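Local coordinates for NanU sialic acid binding protein (Bacteroides fragilis, PDB 4L7T), which binds sialic acid with high affinity and, as a SusD-family protein of the outer membrane, probably hands it on for uptake, at residues E49-F54 with N279-R284. Residues are numbered along the deposited sequence; the frame is centred on the assembly and turned at random.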
ATOM      1  N   GLU A  49      11.383  -3.250  -6.176  1.00 19.39           N
ATOM      2  CA  GLU A  49      11.369  -4.760  -6.193  1.00 20.52           C
ATOM      3  C   GLU A  49      10.569  -5.368  -5.008  1.00 20.72           C
ATOM      4  O   GLU A  49      10.249  -6.584  -4.990  1.00 21.50           O
ATOM      5  CB  GLU A  49      12.781  -5.337  -6.180  1.00 23.05           C
ATOM      6  CG  GLU A  49      13.483  -5.084  -7.493  1.00 23.60           C
ATOM      7  CD  GLU A  49      14.948  -5.551  -7.555  1.00 29.34           C
ATOM      8  OE1 GLU A  49      15.565  -5.914  -6.519  1.00 31.64           O
ATOM      9  OE2 GLU A  49      15.472  -5.517  -8.685  1.00 35.85           O
ATOM     10  N   CYS A  50      10.290  -4.550  -4.013  1.00 18.32           N
ATOM     11  CA  CYS A  50       9.556  -4.996  -2.836  1.00 18.35           C
ATOM     12  C   CYS A  50       8.092  -4.608  -2.929  1.00 18.88           C
ATOM     13  O   CYS A  50       7.312  -4.862  -2.002  1.00 17.17           O
ATOM     14  CB  CYS A  50      10.154  -4.411  -1.557  1.00 19.34           C
ATOM     15  SG  CYS A  50      11.848  -4.872  -1.071  1.00 24.62           S
ATOM     16  N   SER A  51       7.689  -4.024  -4.049  1.00 16.23           N
ATOM     17  CA  SER A  51       6.338  -3.446  -4.156  1.00 16.70           C
ATOM     18  C   SER A  51       5.173  -4.459  -4.117  1.00 15.75           C
ATOM     19  O   SER A  51       4.159  -4.197  -3.494  1.00 14.25           O
ATOM     20  CB  SER A  51       6.206  -2.462  -5.301  1.00 15.96           C
ATOM     21  OG  SER A  51       6.363  -3.091  -6.568  1.00 19.88           O
ATOM     22  N   PHE A  52       5.341  -5.619  -4.733  1.00 14.18           N
ATOM     23  CA  PHE A  52       4.276  -6.663  -4.628  1.00 14.75           C
ATOM     24  C   PHE A  52       4.153  -7.028  -3.157  1.00 15.10           C
ATOM     25  O   PHE A  52       3.034  -7.212  -2.686  1.00 15.43           O
ATOM     26  CB  PHE A  52       4.760  -7.890  -5.384  1.00 15.05           C
ATOM     27  CG  PHE A  52       3.756  -9.046  -5.387  1.00 14.04           C
ATOM     28  CD1 PHE A  52       2.400  -8.839  -5.649  1.00 15.43           C
ATOM     29  CD2 PHE A  52       4.237 -10.345  -5.142  1.00 15.86           C
ATOM     30  CE1 PHE A  52       1.480  -9.909  -5.585  1.00 15.62           C
ATOM     31  CE2 PHE A  52       3.341 -11.403  -5.082  1.00 19.29           C
ATOM     32  CZ  PHE A  52       1.980 -11.187  -5.375  1.00 16.30           C
ATOM     33  N   ASN A  53       5.274  -7.175  -2.454  1.00 15.36           N
ATOM     34  CA  ASN A  53       5.300  -7.525  -0.999  1.00 15.96           C
ATOM     35  C   ASN A  53       4.652  -6.449  -0.118  1.00 15.97           C
ATOM     36  O   ASN A  53       3.901  -6.782   0.809  1.00 17.16           O
ATOM     37  CB  ASN A  53       6.673  -7.885  -0.499  1.00 15.47           C
ATOM     38  CG  ASN A  53       7.089  -9.286  -0.975  1.00 18.46           C
ATOM     39  OD1 ASN A  53       6.237 -10.146  -1.181  1.00 19.96           O
ATOM     40  ND2 ASN A  53       8.377  -9.504  -1.124  1.00 20.81           N
ATOM     41  N   PHE A  54       4.865  -5.164  -0.459  1.00 15.29           N
ATOM     42  CA  PHE A  54       4.111  -4.085   0.242  1.00 14.52           C
ATOM     43  C   PHE A  54       2.602  -4.347   0.135  1.00 13.23           C
ATOM     44  O   PHE A  54       1.919  -4.210   1.119  1.00 14.66           O
ATOM     45  CB  PHE A  54       4.445  -2.676  -0.319  1.00 13.95           C
ATOM     46  CG  PHE A  54       5.948  -2.274  -0.177  1.00 14.93           C
ATOM     47  CD1 PHE A  54       6.737  -2.774   0.836  1.00 17.43           C
ATOM     48  CD2 PHE A  54       6.493  -1.373  -1.058  1.00 18.06           C
ATOM     49  CE1 PHE A  54       8.097  -2.377   0.967  1.00 23.42           C
ATOM     50  CE2 PHE A  54       7.879  -1.019  -0.928  1.00 11.24           C
ATOM     51  CZ  PHE A  54       8.622  -1.489   0.072  1.00 16.43           C
ATOM     52  N   ASN A 279       7.381  -4.093 -14.880  1.00 19.88           N
ATOM     53  CA  ASN A 279       5.933  -4.253 -14.885  1.00 19.62           C
ATOM     54  C   ASN A 279       5.431  -4.190 -13.426  1.00 16.27           C
ATOM     55  O   ASN A 279       6.170  -4.492 -12.472  1.00 18.42           O
ATOM     56  CB  ASN A 279       5.575  -5.653 -15.392  1.00 19.37           C
ATOM     57  CG  ASN A 279       5.889  -5.837 -16.875  1.00 23.58           C
ATOM     58  OD1 ASN A 279       6.600  -6.798 -17.255  1.00 29.12           O
ATOM     59  ND2 ASN A 279       5.340  -4.969 -17.723  1.00 22.23           N
ATOM     60  N   MET A 280       4.202  -3.753 -13.298  1.00 17.23           N
ATOM     61  CA  MET A 280       3.591  -3.525 -11.938  1.00 17.90           C
ATOM     62  C   MET A 280       3.725  -4.808 -11.126  1.00 17.88           C
ATOM     63  O   MET A 280       3.379  -5.885 -11.590  1.00 19.38           O
ATOM     64  CB  MET A 280       2.123  -3.133 -12.080  1.00 15.28           C
ATOM     65  CG  MET A 280       1.548  -2.933 -10.637  1.00 17.72           C
ATOM     66  SD  MET A 280      -0.089  -2.256 -10.713  1.00 23.45           S
ATOM     67  CE  MET A 280      -0.793  -2.508  -9.053  1.00 23.62           C
ATOM     68  N   TRP A 281       4.318  -4.689  -9.943  1.00 16.68           N
ATOM     69  CA  TRP A 281       4.566  -5.833  -9.074  1.00 17.30           C
ATOM     70  C   TRP A 281       5.394  -6.927  -9.748  1.00 18.13           C
ATOM     71  O   TRP A 281       5.229  -8.100  -9.421  1.00 16.46           O
ATOM     72  CB  TRP A 281       3.249  -6.429  -8.506  1.00 14.83           C
ATOM     73  CG  TRP A 281       2.377  -5.448  -7.720  1.00 15.45           C
ATOM     74  CD1 TRP A 281       2.738  -4.186  -7.239  1.00 20.64           C
ATOM     75  CD2 TRP A 281       1.030  -5.684  -7.268  1.00 13.63           C
ATOM     76  NE1 TRP A 281       1.655  -3.624  -6.592  1.00 16.39           N
ATOM     77  CE2 TRP A 281       0.608  -4.512  -6.578  1.00 15.45           C
ATOM     78  CE3 TRP A 281       0.128  -6.774  -7.402  1.00 15.24           C
ATOM     79  CZ2 TRP A 281      -0.700  -4.390  -6.032  1.00 14.89           C
ATOM     80  CZ3 TRP A 281      -1.163  -6.659  -6.870  1.00 15.46           C
ATOM     81  CH2 TRP A 281      -1.556  -5.487  -6.160  1.00 15.78           C
ATOM     82  N   ASP A 282       6.321  -6.523 -10.623  1.00 16.95           N
ATOM     83  CA  ASP A 282       7.162  -7.528 -11.370  1.00 18.36           C
ATOM     84  C   ASP A 282       6.286  -8.630 -12.012  1.00 18.77           C
ATOM     85  O   ASP A 282       6.684  -9.805 -11.996  1.00 20.42           O
ATOM     86  CB  ASP A 282       8.255  -8.118 -10.489  1.00 19.40           C
ATOM     87  CG  ASP A 282       9.438  -8.694 -11.314  1.00 22.40           C
ATOM     88  OD1 ASP A 282       9.502  -8.375 -12.507  1.00 26.24           O
ATOM     89  OD2 ASP A 282      10.271  -9.425 -10.721  1.00 30.50           O
ATOM     90  N   ASP A 283       5.189  -8.219 -12.670  1.00 17.50           N
ATOM     91  CA  ASP A 283       4.196  -9.000 -13.385  1.00 17.77           C
ATOM     92  C   ASP A 283       3.243  -9.749 -12.445  1.00 18.16           C
ATOM     93  O   ASP A 283       2.321 -10.402 -12.930  1.00 20.21           O
ATOM     94  CB  ASP A 283       4.898 -10.021 -14.341  1.00 18.43           C
ATOM     95  CG  ASP A 283       4.020 -10.571 -15.355  1.00 23.15           C
ATOM     96  OD1 ASP A 283       3.303  -9.802 -15.970  1.00 22.16           O
ATOM     97  OD2 ASP A 283       4.118 -11.832 -15.595  1.00 24.90           O
ATOM     98  N   ARG A 284       3.372  -9.546 -11.143  1.00 18.74           N
ATOM     99  CA  ARG A 284       2.435 -10.254 -10.244  1.00 18.36           C
ATOM    100  C   ARG A 284       1.074  -9.599 -10.023  1.00 18.67           C
ATOM    101  O   ARG A 284       0.148 -10.212  -9.490  1.00 18.07           O
ATOM    102  CB  ARG A 284       3.163 -10.560  -8.995  1.00 19.29           C
ATOM    103  CG  ARG A 284       4.215 -11.590  -9.325  1.00 24.34           C
ATOM    104  CD  ARG A 284       5.312 -11.653  -8.382  1.00 32.45           C
ATOM    105  NE  ARG A 284       6.012 -10.371  -8.144  1.00 36.08           N
ATOM    106  CZ  ARG A 284       7.058 -10.276  -7.310  1.00 42.48           C
ATOM    107  NH1 ARG A 284       7.493 -11.384  -6.686  1.00 45.88           N
ATOM    108  NH2 ARG A 284       7.682  -9.118  -7.097  1.00 39.24           N
TER
HETATM  109  O   HOH W   1       7.434  -6.362  -6.934  1.00 20.87           O
HETATM  110  O   HOH W   2      10.970  -8.779  -6.305  1.00 34.41           O
HETATM  111  O   HOH W   3       5.392  -2.245  -9.058  1.00 16.85           O
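Glu49 faces Arg284 through its backbone carbonyl, with water between them. Glu49 O receives a hydrogen bond from water 2 at 2.7 Å, and that water bonds Arg284 NH2 weakly. Water 1 accepts from Phe52 N at 3.1 Å and, weakly, from Arg284 NH2, and donates weakly to Glu49 O.

Ser51 OG sits at the edge of the Trp281 indole, near its plane. It takes a bond from water 3 at 2.8 Å, and the same water accepts from Trp281 N. Ser51 OG is also hydrogen-bonded to Arg48 O, in the preceding helix.

Phe52 carries the largest share of the contact. CG is anti to the backbone N (chi1 -179°), and the ring has Trp281 CE3 at its edge. Phe52 CA rests over the five-membered ring of Trp281, a CH-pi contact. Phe52 CD1 comes within 3.5 Å of Trp281 CE3, with the Phe52 ring and the indole six-membered ring oblique at 43°. Over the centre of one Phe52 face stands Arg284 CB, 3.7 Å from the ring centroid in a second CH-pi contact.

The arginine chain bends at chi3, which turns NE back toward its own loop. Arg284 NE then bonds Trp281 O at 2.7 Å, almost straight at 177°. Arg284 N reaches that oxygen from the opposite face of the carbonyl. The NE bond lies in the guanidinium plane and helps fix its turn. Phe52 CD2 lies over one face of the group, toward the rim.

The start of helix 51-58 packs against the loop leading into helix 284-289 by ring and aliphatic contacts at Phe52, with waters joining polar atoms beside it. Trp281 also stacks on Phe55 and meets Phe285 and Tyr383 edge-to-face. Cys50 and Phe54 turn to helix 99-115, and Phe54 also touches strand 383-387.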